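Local coordinates for YkuI protein (Bacillus subtilis, PDB 2BAS) that carries an EAL domain of the kind that hydrolyses cyclic di-GMP, and so probably acts as a phosphodiesterase on that second messenger, at residues A[240-245]-A[279-284]; A[333-338]-A[395-400]; A[402-407]-A[416-421]. All blocks are in the same frame, centred on the assembly; numbering follows the deposited sequence.

Interaction 1. Residues A[240-245]-A[279-284]; sequences QLQYAW and HQFITH
The helical segments 240-245 and 279-284 cross at -62°, their axes 10.8 Å apart at closest approach, with the CA atoms of Gln-242 and Phe-281 nearest at 6.8 Å. Phe-281 carries most of the contact. With CG anti to its own carbonyl carbon (chi1 -60°), its ring reaches out so that one face lies under Gln-242 CA, a CH-pi contact 4.0 Å from the ring centroid, while Gln-242 CB touches CE2 at the rim. Leu-241 brings CG within 4.2 Å of Phe-281 CE1, crossing at about a right angle.

Trp-245 runs past Phe-281 in the opposite direction, and Phe-281 CB sits over its six-membered ring, 3.7 Å from the centroid. Beyond it, Ile-282 CG1 lies 3.6 Å from Trp-245 CZ2. A broad indole suits this place because it spans two successive residues of the facing helix; it also stacks on Phe-278 and packs against Ser-369 of the second subunit. No hydrogen bond crosses between the segments, so shape and apolar contact carry the join. This is oblique helix-helix packing centred on one aromatic residue from each helix, joining helix 238-246 of the EAL domain's alpha/beta barrel to helix 271-311 that leads to the C-terminal domain.

Interaction 2. Residues A[333-338]-A[395-400]; sequences SFRIYM and DLETGE
Arg-335 and Asp-395 come from opposite directions, their guanidinium and carboxylate planes 21° apart, whereas Glu-397 meets the same guanidinium with its carboxylate turned steeply, at 72°. Arg-335 NH2 reaches Asp-395 OD2 at 2.9 Å on the syn side of the carboxylate but tilted out of its plane, and NH1 gives Glu-397 OE1 a 2.7 Å bond from above that carboxylate's plane. Arginine suits the place because its planar head can offer separate N-H groups to separate acids. The bend at chi3 turns the guanidinium so that both carboxylates lie at its edge. NH2 also pairs with Asp-418, so three acids share one cation, whose charge probably offsets part of the repulsion among them. Glu-397 holds Tyr-363 OH through its other oxygen, OE2.

Asp-395 works in two directions. While OD2 faces the arginine, OD1 accepts Thr-398 N at 2.7 Å, nearly along its C-O axis, and Thr-398 OG1 at 3.0 Å from above the carboxylate plane. Replacing Asp-395 with an alanine would probably leave Arg-335 without one of its acids and the turn at Thr-398 without the acceptor of its amide and hydroxyl.

Phe-334 packs beside this polar group. Its ring plane stands 83° from the Asp-395 carboxylate, with OD2 at the ring edge, 3.9 Å from CZ; the ring's positive rim suits an anionic oxygen. The methyl CG2 of Thr-398 meets Phe-334 CE1 at 3.6 Å, so this threonine uses its hydroxyl inside the turn and its methyl against the ring. The whole is an Asx motif whose aspartate also belongs to a salt-bridge network, tying the loop between strands 388-394 and 401-409 to strand 335-340 across the C-terminal antiparallel sheet.

Interaction 3. Residues A[402-407]-A[416-421]; sequences IRTFSY and FIDLPY
Backbone hydrogen bonds join Phe-405 and Ile-417 in both directions: Phe-405 N gives to Ile-417 O at 2.7 Å, and Ile-417 N returns to Phe-405 O at 3.0 Å. Further along, Leu-419 N reaches Arg-403 O at 2.7 Å. Between these links Thr-404 and Asp-418 form a non-hydrogen-bonded pair, and beyond Phe-405 and Ile-417, toward the turn, Ser-406 and Phe-416 form another. Weaker CA-H...O contacts accompany the ladder, from Thr-404 CA to Ile-417 O and from Phe-416 CA to Phe-405 O.

The strand segments 402-407 and 416-419 run at 158° to each other and belong to the arms of a beta hairpin, 401-409 and 413-419, within the six-stranded antiparallel sheet of the C-terminal domain. Strand 388-394 flanks one arm and strand 335-340 the other.

The polar side-chain contact lies on the sheet face shared by Thr-404, Ser-406, Phe-416 and Asp-418. Thr-404 and Asp-418 run side by side, and Thr-404 OG1 donates to Asp-418 OD1 at 2.8 Å from above the carboxylate plane. With its OG1 anti to the carbonyl carbon (chi1 -63°), the threonine points the hydroxyl to the aspartate and also bonds Tyr-393 OH. Asp-418 has a second oxygen, OD2, for the salt bridge with Arg-335; a short acid with two acceptor atoms can serve both neighbours inside the buried sheet.

Apolar packing fills the remainder. On the same face, Thr-404 CG2 comes to the edge of the Phe-416 ring, 4.2 Å from CD2. On the other face, Phe-405 CB lies 4.4 Å from Ile-417 CB and equally far from Leu-419 CD2. Phe-405, Ile-417 and Leu-419 suit the part of this side where Phe-299 of helix 271-311 meets the Phe-405 ring and touches Leu-419.

In the fold
From the N terminus the chain builds the mixed sheet, and interaction 1 then closes a loop of 33 residues, bringing helix 238-246 against the long helix 271-311. That helix runs on to the C-terminal domain, where interaction 2 closes a loop of 56 residues between strand 335-340 and the turn after strand 388-394. Interaction 3 then closes the beta hairpin, eight residues, mostly strand, lying between its segments. All three follow in series; none nests or crosses. Interactions 2 and 3 touch, their centres 8 Å apart, through neighbouring strands 335-340 and 413-419 of one sheet. Interaction 1 stands apart, its centre 33 Å and 29 Å from theirs, though helix 271-311 also packs on the hairpin.

Interaction 1. Residues A[240-245]-A[279-284]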
loop_
_atom_site.group_PDB
_atom_site.type_symbol
_atom_site.label_atom_id
_atom_site.label_comp_id
_atom_site.label_asym_id
_atom_site.label_seq_id
_atom_site.Cartn_x
_atom_site.Cartn_y
_atom_site.Cartn_z
ATOM N N GLN A 240 19.267 -2.401 -9.314
ATOM C CA GLN A 240 18.076 -1.581 -9.584
ATOM C C GLN A 240 17.142 -2.247 -10.596
ATOM O O GLN A 240 15.920 -2.206 -10.442
ATOM C CB GLN A 240 18.479 -0.177 -10.041
ATOM C CG GLN A 240 19.036 0.686 -8.910
ATOM C CD GLN A 240 19.768 1.926 -9.391
ATOM O OE1 GLN A 240 19.718 2.968 -8.743
ATOM N NE2 GLN A 240 20.459 1.817 -10.517
ATOM N N LEU A 241 17.729 -2.866 -11.620
ATOM C CA LEU A 241 16.975 -3.644 -12.598
ATOM C C LEU A 241 16.389 -4.868 -11.908
ATOM O O LEU A 241 15.208 -5.184 -12.081
ATOM C CB LEU A 241 17.872 -4.066 -13.763
ATOM C CG LEU A 241 17.198 -4.846 -14.898
ATOM C CD1 LEU A 241 16.069 -4.038 -15.543
ATOM C CD2 LEU A 241 18.224 -5.277 -15.931
ATOM N N GLN A 242 17.230 -5.544 -11.125
ATOM C CA GLN A 242 16.812 -6.635 -10.251
ATOM C C GLN A 242 15.602 -6.197 -9.438
ATOM O O GLN A 242 14.558 -6.849 -9.471
ATOM C CB GLN A 242 17.983 -7.049 -9.340
ATOM C CG GLN A 242 17.624 -7.486 -7.904
ATOM C CD GLN A 242 17.101 -8.910 -7.808
ATOM O OE1 GLN A 242 17.857 -9.883 -7.939
ATOM N NE2 GLN A 242 15.802 -9.039 -7.551
ATOM N N TYR A 243 15.729 -5.071 -8.744
ATOM C CA TYR A 243 14.654 -4.605 -7.890
ATOM C C TYR A 243 13.342 -4.411 -8.649
ATOM O O TYR A 243 12.296 -4.897 -8.206
ATOM C CB TYR A 243 15.045 -3.334 -7.142
ATOM C CG TYR A 243 13.958 -2.879 -6.215
ATOM C CD1 TYR A 243 13.907 -3.338 -4.903
ATOM C CD2 TYR A 243 12.948 -2.011 -6.661
ATOM C CE1 TYR A 243 12.882 -2.935 -4.045
ATOM C CE2 TYR A 243 11.920 -1.604 -5.815
ATOM C CZ TYR A 243 11.894 -2.071 -4.508
ATOM O OH TYR A 243 10.885 -1.671 -3.663
ATOM N N ALA A 244 13.405 -3.704 -9.778
ATOM C CA ALA A 244 12.218 -3.399 -10.584
ATOM C C ALA A 244 11.489 -4.666 -11.001
ATOM O O ALA A 244 10.267 -4.789 -10.864
ATOM C CB ALA A 244 12.615 -2.600 -11.813
ATOM N N TRP A 245 12.264 -5.619 -11.500
ATOM C CA TRP A 245 11.721 -6.865 -11.971
ATOM C C TRP A 245 11.036 -7.676 -10.867
ATOM O O TRP A 245 9.978 -8.261 -11.103
ATOM C CB TRP A 245 12.821 -7.669 -12.637
ATOM C CG TRP A 245 12.355 -8.977 -13.094
ATOM C CD1 TRP A 245 11.820 -9.274 -14.308
ATOM C CD2 TRP A 245 12.344 -10.189 -12.332
ATOM N NE1 TRP A 245 11.488 -10.604 -14.357
ATOM C CE2 TRP A 245 11.797 -11.189 -13.156
ATOM C CE3 TRP A 245 12.748 -10.524 -11.033
ATOM C CZ2 TRP A 245 11.651 -12.504 -12.737
ATOM C CZ3 TRP A 245 12.603 -11.836 -10.609
ATOM C CH2 TRP A 245 12.059 -12.813 -11.461
ATOM N N HIS A 279 16.640 -14.470 -16.592
ATOM C CA HIS A 279 16.747 -15.877 -16.196
ATOM C C HIS A 279 17.544 -16.053 -14.909
ATOM O O HIS A 279 17.260 -16.956 -14.121
ATOM C CB HIS A 279 17.364 -16.731 -17.303
ATOM C CG HIS A 279 16.386 -17.166 -18.350
ATOM N ND1 HIS A 279 16.428 -16.700 -19.653
ATOM C CD2 HIS A 279 15.341 -18.033 -18.286
ATOM C CE1 HIS A 279 15.454 -17.260 -20.347
ATOM N NE2 HIS A 279 14.777 -18.071 -19.541
ATOM N N GLN A 280 18.548 -15.202 -14.715
ATOM C CA GLN A 280 19.302 -15.186 -13.473
ATOM C C GLN A 280 18.352 -14.796 -12.344
ATOM O O GLN A 280 18.303 -15.483 -11.322
ATOM C CB GLN A 280 20.484 -14.219 -13.546
ATOM C CG GLN A 280 21.500 -14.541 -14.646
ATOM C CD GLN A 280 22.499 -13.411 -14.886
ATOM O OE1 GLN A 280 23.272 -13.050 -13.997
ATOM N NE2 GLN A 280 22.493 -12.856 -16.096
ATOM N N PHE A 281 17.577 -13.723 -12.556
ATOM C CA PHE A 281 16.576 -13.252 -11.593
ATOM C C PHE A 281 15.555 -14.332 -11.226
ATOM O O PHE A 281 15.211 -14.490 -10.048
ATOM C CB PHE A 281 15.818 -12.026 -12.108
ATOM C CG PHE A 281 16.686 -10.823 -12.401
ATOM C CD1 PHE A 281 16.355 -9.959 -13.437
ATOM C CD2 PHE A 281 17.825 -10.547 -11.651
ATOM C CE1 PHE A 281 17.134 -8.844 -13.721
ATOM C CE2 PHE A 281 18.617 -9.430 -11.940
ATOM C CZ PHE A 281 18.264 -8.580 -12.972
ATOM N N ILE A 282 15.073 -15.064 -12.232
ATOM C CA ILE A 282 14.102 -16.141 -12.015
ATOM C C ILE A 282 14.691 -17.254 -11.143
ATOM O O ILE A 282 14.106 -17.613 -10.121
ATOM C CB ILE A 282 13.558 -16.710 -13.351
ATOM C CG1 ILE A 282 12.750 -15.640 -14.093
ATOM C CG2 ILE A 282 12.710 -17.968 -13.110
ATOM C CD1 ILE A 282 12.377 -16.018 -15.517
ATOM N N THR A 283 15.852 -17.774 -11.538
ATOM C CA THR A 283 16.530 -18.855 -10.805
ATOM C C THR A 283 16.911 -18.467 -9.373
ATOM O O THR A 283 16.857 -19.296 -8.466
ATOM C CB THR A 283 17.776 -19.366 -11.558
ATOM O OG1 THR A 283 18.572 -18.249 -11.964
ATOM C CG2 THR A 283 17.370 -20.147 -12.802
ATOM N N HIS A 284 17.286 -17.202 -9.173
ATOM C CA HIS A 284 17.601 -16.712 -7.834
ATOM C C HIS A 284 16.334 -16.602 -6.989
ATOM O O HIS A 284 16.379 -16.834 -5.778
ATOM C CB HIS A 284 18.361 -15.381 -7.878
ATOM C CG HIS A 284 18.731 -14.850 -6.524
ATOM N ND1 HIS A 284 19.685 -15.443 -5.724
ATOM C CD2 HIS A 284 18.272 -13.781 -5.828
ATOM C CE1 HIS A 284 19.799 -14.761 -4.597
ATOM N NE2 HIS A 284 18.953 -13.748 -4.637
#

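Interaction 2. Residues A[333-338]-A[395-400]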
loop_
_atom_site.group_PDB
_atom_site.type_symbol
_atom_site.label_atom_id
_atom_site.label_comp_id
_atom_site.label_asym_id
_atom_site.label_seq_id
_atom_site.Cartn_x
_atom_site.Cartn_y
_atom_site.Cartn_z
ATOM N N SER A 333 10.942 -19.379 19.683
ATOM C CA SER A 333 9.749 -18.547 19.845
ATOM C C SER A 333 9.850 -17.558 21.007
ATOM O O SER A 333 10.744 -17.662 21.829
ATOM C CB SER A 333 8.465 -19.401 19.917
ATOM O OG SER A 333 8.492 -20.362 20.962
ATOM N N PHE A 334 8.949 -16.582 21.055
ATOM C CA PHE A 334 8.935 -15.626 22.175
ATOM C C PHE A 334 7.493 -15.334 22.600
ATOM O O PHE A 334 7.253 -14.729 23.632
ATOM C CB PHE A 334 9.716 -14.331 21.858
ATOM C CG PHE A 334 8.979 -13.387 20.942
ATOM C CD1 PHE A 334 8.257 -12.315 21.466
ATOM C CD2 PHE A 334 8.996 -13.578 19.566
ATOM C CE1 PHE A 334 7.568 -11.439 20.635
ATOM C CE2 PHE A 334 8.317 -12.723 18.723
ATOM C CZ PHE A 334 7.594 -11.646 19.253
ATOM N N ARG A 335 6.536 -15.789 21.810
ATOM C CA ARG A 335 5.120 -15.691 22.199
ATOM C C ARG A 335 4.326 -16.847 21.620
ATOM O O ARG A 335 4.510 -17.208 20.446
ATOM C CB ARG A 335 4.501 -14.366 21.768
ATOM C CG ARG A 335 3.251 -14.022 22.538
ATOM C CD ARG A 335 2.480 -12.889 21.910
ATOM N NE ARG A 335 3.055 -11.573 22.182
ATOM C CZ ARG A 335 3.753 -10.858 21.302
ATOM N NH1 ARG A 335 4.206 -9.658 21.640
ATOM N NH2 ARG A 335 3.984 -11.334 20.083
ATOM N N ILE A 336 3.481 -17.444 22.464
ATOM C CA ILE A 336 2.567 -18.530 22.067
ATOM C C ILE A 336 1.180 -18.321 22.698
ATOM O O ILE A 336 1.090 -17.965 23.877
ATOM C CB ILE A 336 3.133 -19.925 22.445
ATOM C CG1 ILE A 336 4.549 -20.080 21.889
ATOM C CG2 ILE A 336 2.233 -21.065 21.920
ATOM C CD1 ILE A 336 5.221 -21.408 22.205
ATOM N N TYR A 337 0.122 -18.543 21.905
ATOM C CA TYR A 337 -1.280 -18.437 22.342
ATOM C C TYR A 337 -2.211 -19.194 21.376
ATOM O O TYR A 337 -1.806 -19.508 20.250
ATOM C CB TYR A 337 -1.715 -16.961 22.456
ATOM C CG TYR A 337 -1.694 -16.184 21.147
ATOM C CD1 TYR A 337 -2.859 -15.964 20.410
ATOM C CD2 TYR A 337 -0.507 -15.690 20.647
ATOM C CE1 TYR A 337 -2.817 -15.252 19.195
ATOM C CE2 TYR A 337 -0.450 -14.997 19.459
ATOM C CZ TYR A 337 -1.593 -14.772 18.733
ATOM O OH TYR A 337 -1.469 -14.068 17.552
HETATM N N MSE A 338 -3.452 -19.456 21.812
HETATM C CA MSE A 338 -4.471 -20.173 21.026
HETATM C C MSE A 338 -5.773 -19.390 20.852
HETATM O O MSE A 338 -6.199 -18.687 21.770
HETATM C CB MSE A 338 -4.820 -21.507 21.696
HETATM C CG MSE A 338 -3.888 -22.663 21.399
HETATM SE SE MSE A 338 -4.083 -24.140 22.700
HETATM C CE MSE A 338 -6.065 -24.550 22.565
ATOM N N ASP A 395 6.377 -6.680 14.941
ATOM C CA ASP A 395 5.625 -6.982 16.172
ATOM C C ASP A 395 5.289 -5.694 16.915
ATOM O O ASP A 395 6.186 -4.922 17.245
ATOM C CB ASP A 395 6.424 -7.900 17.091
ATOM C CG ASP A 395 5.673 -8.253 18.360
ATOM O OD1 ASP A 395 5.992 -7.653 19.395
ATOM O OD2 ASP A 395 4.759 -9.109 18.327
ATOM N N LEU A 396 4.006 -5.464 17.186
ATOM C CA LEU A 396 3.578 -4.197 17.810
ATOM C C LEU A 396 4.125 -3.931 19.205
ATOM O O LEU A 396 4.382 -2.776 19.558
ATOM C CB LEU A 396 2.060 -4.027 17.788
ATOM C CG LEU A 396 1.500 -3.210 16.618
ATOM C CD1 LEU A 396 -0.003 -3.018 16.786
ATOM C CD2 LEU A 396 2.185 -1.846 16.486
ATOM N N GLU A 397 4.326 -4.993 19.981
ATOM C CA GLU A 397 4.839 -4.839 21.338
ATOM C C GLU A 397 6.353 -4.695 21.370
ATOM O O GLU A 397 6.864 -3.717 21.909
ATOM C CB GLU A 397 4.369 -5.978 22.257
ATOM C CG GLU A 397 2.853 -5.982 22.483
ATOM C CD GLU A 397 2.333 -7.203 23.259
ATOM O OE1 GLU A 397 3.115 -8.149 23.526
ATOM O OE2 GLU A 397 1.124 -7.204 23.603
ATOM N N THR A 398 7.069 -5.652 20.784
ATOM C CA THR A 398 8.534 -5.672 20.878
ATOM C C THR A 398 9.238 -4.681 19.950
ATOM O O THR A 398 10.285 -4.127 20.309
ATOM C CB THR A 398 9.136 -7.092 20.716
ATOM O OG1 THR A 398 8.990 -7.542 19.366
ATOM C CG2 THR A 398 8.460 -8.079 21.657
ATOM N N GLY A 399 8.661 -4.449 18.775
ATOM C CA GLY A 399 9.204 -3.491 17.821
ATOM C C GLY A 399 10.266 -4.064 16.897
ATOM O O GLY A 399 11.159 -3.348 16.438
ATOM N N GLU A 400 10.186 -5.360 16.628
ATOM C CA GLU A 400 11.128 -5.983 15.704
ATOM C C GLU A 400 10.395 -6.802 14.662
ATOM O O GLU A 400 9.256 -7.206 14.872
ATOM C CB GLU A 400 12.178 -6.830 16.441
ATOM C CG GLU A 400 11.614 -7.946 17.304
ATOM C CD GLU A 400 12.696 -8.861 17.887
ATOM O OE1 GLU A 400 12.467 -10.092 17.902
ATOM O OE2 GLU A 400 13.765 -8.362 18.331
#

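Interaction 3. Residues A[402-407]-A[416-421]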
loop_
_atom_site.group_PDB
_atom_site.type_symbol
_atom_site.label_atom_id
_atom_site.label_comp_id
_atom_site.label_asym_id
_atom_site.label_seq_id
_atom_site.Cartn_x
_atom_site.Cartn_y
_atom_site.Cartn_z
ATOM N N ILE A 402 9.304 -9.829 12.817
ATOM C CA ILE A 402 9.079 -11.222 13.179
ATOM C C ILE A 402 8.334 -12.021 12.071
ATOM O O ILE A 402 7.984 -11.497 11.000
ATOM C CB ILE A 402 8.244 -11.303 14.488
ATOM C CG1 ILE A 402 6.879 -10.621 14.302
ATOM C CG2 ILE A 402 8.993 -10.621 15.655
ATOM C CD1 ILE A 402 5.765 -11.211 15.158
ATOM N N ARG A 403 8.099 -13.291 12.351
ATOM C CA ARG A 403 7.191 -14.136 11.580
ATOM C C ARG A 403 6.382 -14.933 12.590
ATOM O O ARG A 403 6.899 -15.287 13.648
ATOM C CB ARG A 403 7.956 -15.076 10.647
ATOM C CG ARG A 403 8.362 -14.464 9.296
ATOM C CD ARG A 403 9.144 -15.477 8.429
ATOM N NE ARG A 403 8.832 -15.367 7.000
ATOM C CZ ARG A 403 9.690 -14.975 6.068
ATOM N NH1 ARG A 403 10.917 -14.643 6.396
ATOM N NH2 ARG A 403 9.326 -14.916 4.801
ATOM N N THR A 404 5.117 -15.180 12.273
ATOM C CA THR A 404 4.196 -15.963 13.105
ATOM C C THR A 404 3.950 -17.273 12.383
ATOM O O THR A 404 3.774 -17.277 11.164
ATOM C CB THR A 404 2.817 -15.264 13.249
ATOM O OG1 THR A 404 2.960 -14.003 13.913
ATOM C CG2 THR A 404 1.792 -16.147 14.033
ATOM N N PHE A 405 3.928 -18.377 13.131
ATOM C CA PHE A 405 3.591 -19.689 12.584
ATOM C C PHE A 405 2.220 -20.167 13.091
ATOM O O PHE A 405 2.022 -20.257 14.301
ATOM C CB PHE A 405 4.664 -20.716 12.929
ATOM C CG PHE A 405 4.409 -22.056 12.332
ATOM C CD1 PHE A 405 4.826 -22.342 11.031
ATOM C CD2 PHE A 405 3.714 -23.030 13.046
ATOM C CE1 PHE A 405 4.576 -23.582 10.463
ATOM C CE2 PHE A 405 3.459 -24.283 12.474
ATOM C CZ PHE A 405 3.885 -24.554 11.186
ATOM N N SER A 406 1.310 -20.472 12.158
ATOM C CA SER A 406 -0.082 -20.886 12.437
ATOM C C SER A 406 -0.278 -22.380 12.274
ATOM O O SER A 406 0.012 -22.924 11.216
ATOM C CB SER A 406 -1.040 -20.240 11.440
ATOM O OG SER A 406 -0.907 -18.850 11.458
ATOM N N TYR A 407 -0.834 -23.021 13.294
ATOM C CA TYR A 407 -0.990 -24.462 13.307
ATOM C C TYR A 407 -2.427 -24.854 13.664
ATOM O O TYR A 407 -2.966 -24.351 14.648
ATOM C CB TYR A 407 -0.004 -25.061 14.308
ATOM C CG TYR A 407 -0.075 -26.556 14.423
ATOM C CD1 TYR A 407 0.700 -27.371 13.606
ATOM C CD2 TYR A 407 -0.908 -27.169 15.356
ATOM C CE1 TYR A 407 0.644 -28.749 13.707
ATOM C CE2 TYR A 407 -0.965 -28.568 15.471
ATOM C CZ TYR A 407 -0.193 -29.340 14.642
ATOM O OH TYR A 407 -0.238 -30.713 14.733
ATOM N N PHE A 416 -0.798 -20.243 17.710
ATOM C CA PHE A 416 0.026 -19.222 17.108
ATOM C C PHE A 416 1.342 -19.147 17.853
ATOM O O PHE A 416 1.371 -19.086 19.095
ATOM C CB PHE A 416 -0.718 -17.897 17.093
ATOM C CG PHE A 416 -2.010 -17.956 16.342
ATOM C CD1 PHE A 416 -3.191 -18.320 16.989
ATOM C CD2 PHE A 416 -2.043 -17.694 14.982
ATOM C CE1 PHE A 416 -4.381 -18.413 16.301
ATOM C CE2 PHE A 416 -3.221 -17.775 14.282
ATOM C CZ PHE A 416 -4.396 -18.129 14.936
ATOM N N ILE A 417 2.427 -19.226 17.085
ATOM C CA ILE A 417 3.782 -19.178 17.614
ATOM C C ILE A 417 4.538 -18.061 16.904
ATOM O O ILE A 417 4.772 -18.145 15.701
ATOM C CB ILE A 417 4.512 -20.489 17.360
ATOM C CG1 ILE A 417 3.758 -21.665 17.991
ATOM C CG2 ILE A 417 5.911 -20.404 17.882
ATOM C CD1 ILE A 417 4.244 -23.029 17.510
ATOM N N ASP A 418 4.901 -17.016 17.641
ATOM C CA ASP A 418 5.652 -15.887 17.075
ATOM C C ASP A 418 7.136 -16.180 17.173
ATOM O O ASP A 418 7.606 -16.610 18.220
ATOM C CB ASP A 418 5.307 -14.580 17.807
ATOM C CG ASP A 418 3.848 -14.140 17.590
ATOM O OD1 ASP A 418 3.198 -14.619 16.624
ATOM O OD2 ASP A 418 3.352 -13.308 18.391
ATOM N N LEU A 419 7.878 -15.961 16.095
ATOM C CA LEU A 419 9.323 -16.240 16.116
ATOM C C LEU A 419 10.122 -14.941 16.263
ATOM O O LEU A 419 9.828 -13.953 15.594
ATOM C CB LEU A 419 9.786 -16.990 14.853
ATOM C CG LEU A 419 8.976 -18.072 14.134
ATOM C CD1 LEU A 419 9.936 -18.982 13.406
ATOM C CD2 LEU A 419 8.107 -18.901 15.041
ATOM N N PRO A 420 11.152 -14.941 17.129
ATOM C CA PRO A 420 11.909 -13.709 17.331
ATOM C C PRO A 420 12.817 -13.439 16.151
ATOM O O PRO A 420 13.134 -14.364 15.406
ATOM C CB PRO A 420 12.735 -14.015 18.583
ATOM C CG PRO A 420 12.925 -15.496 18.575
ATOM C CD PRO A 420 11.684 -16.066 17.926
ATOM N N TYR A 421 13.216 -12.186 15.970
ATOM C CA TYR A 421 14.198 -11.825 14.935
ATOM C C TYR A 421 15.529 -12.558 15.140
ATOM O O TYR A 421 16.218 -12.875 14.170
ATOM C CB TYR A 421 14.438 -10.295 14.915
ATOM C CG TYR A 421 15.333 -9.778 13.791
ATOM C CD1 TYR A 421 16.668 -9.524 14.014
ATOM C CD2 TYR A 421 14.823 -9.532 12.516
ATOM C CE1 TYR A 421 17.490 -9.049 12.992
ATOM C CE2 TYR A 421 15.629 -9.052 11.490
ATOM C CZ TYR A 421 16.948 -8.810 11.725
ATOM O OH TYR A 421 17.760 -8.323 10.697
#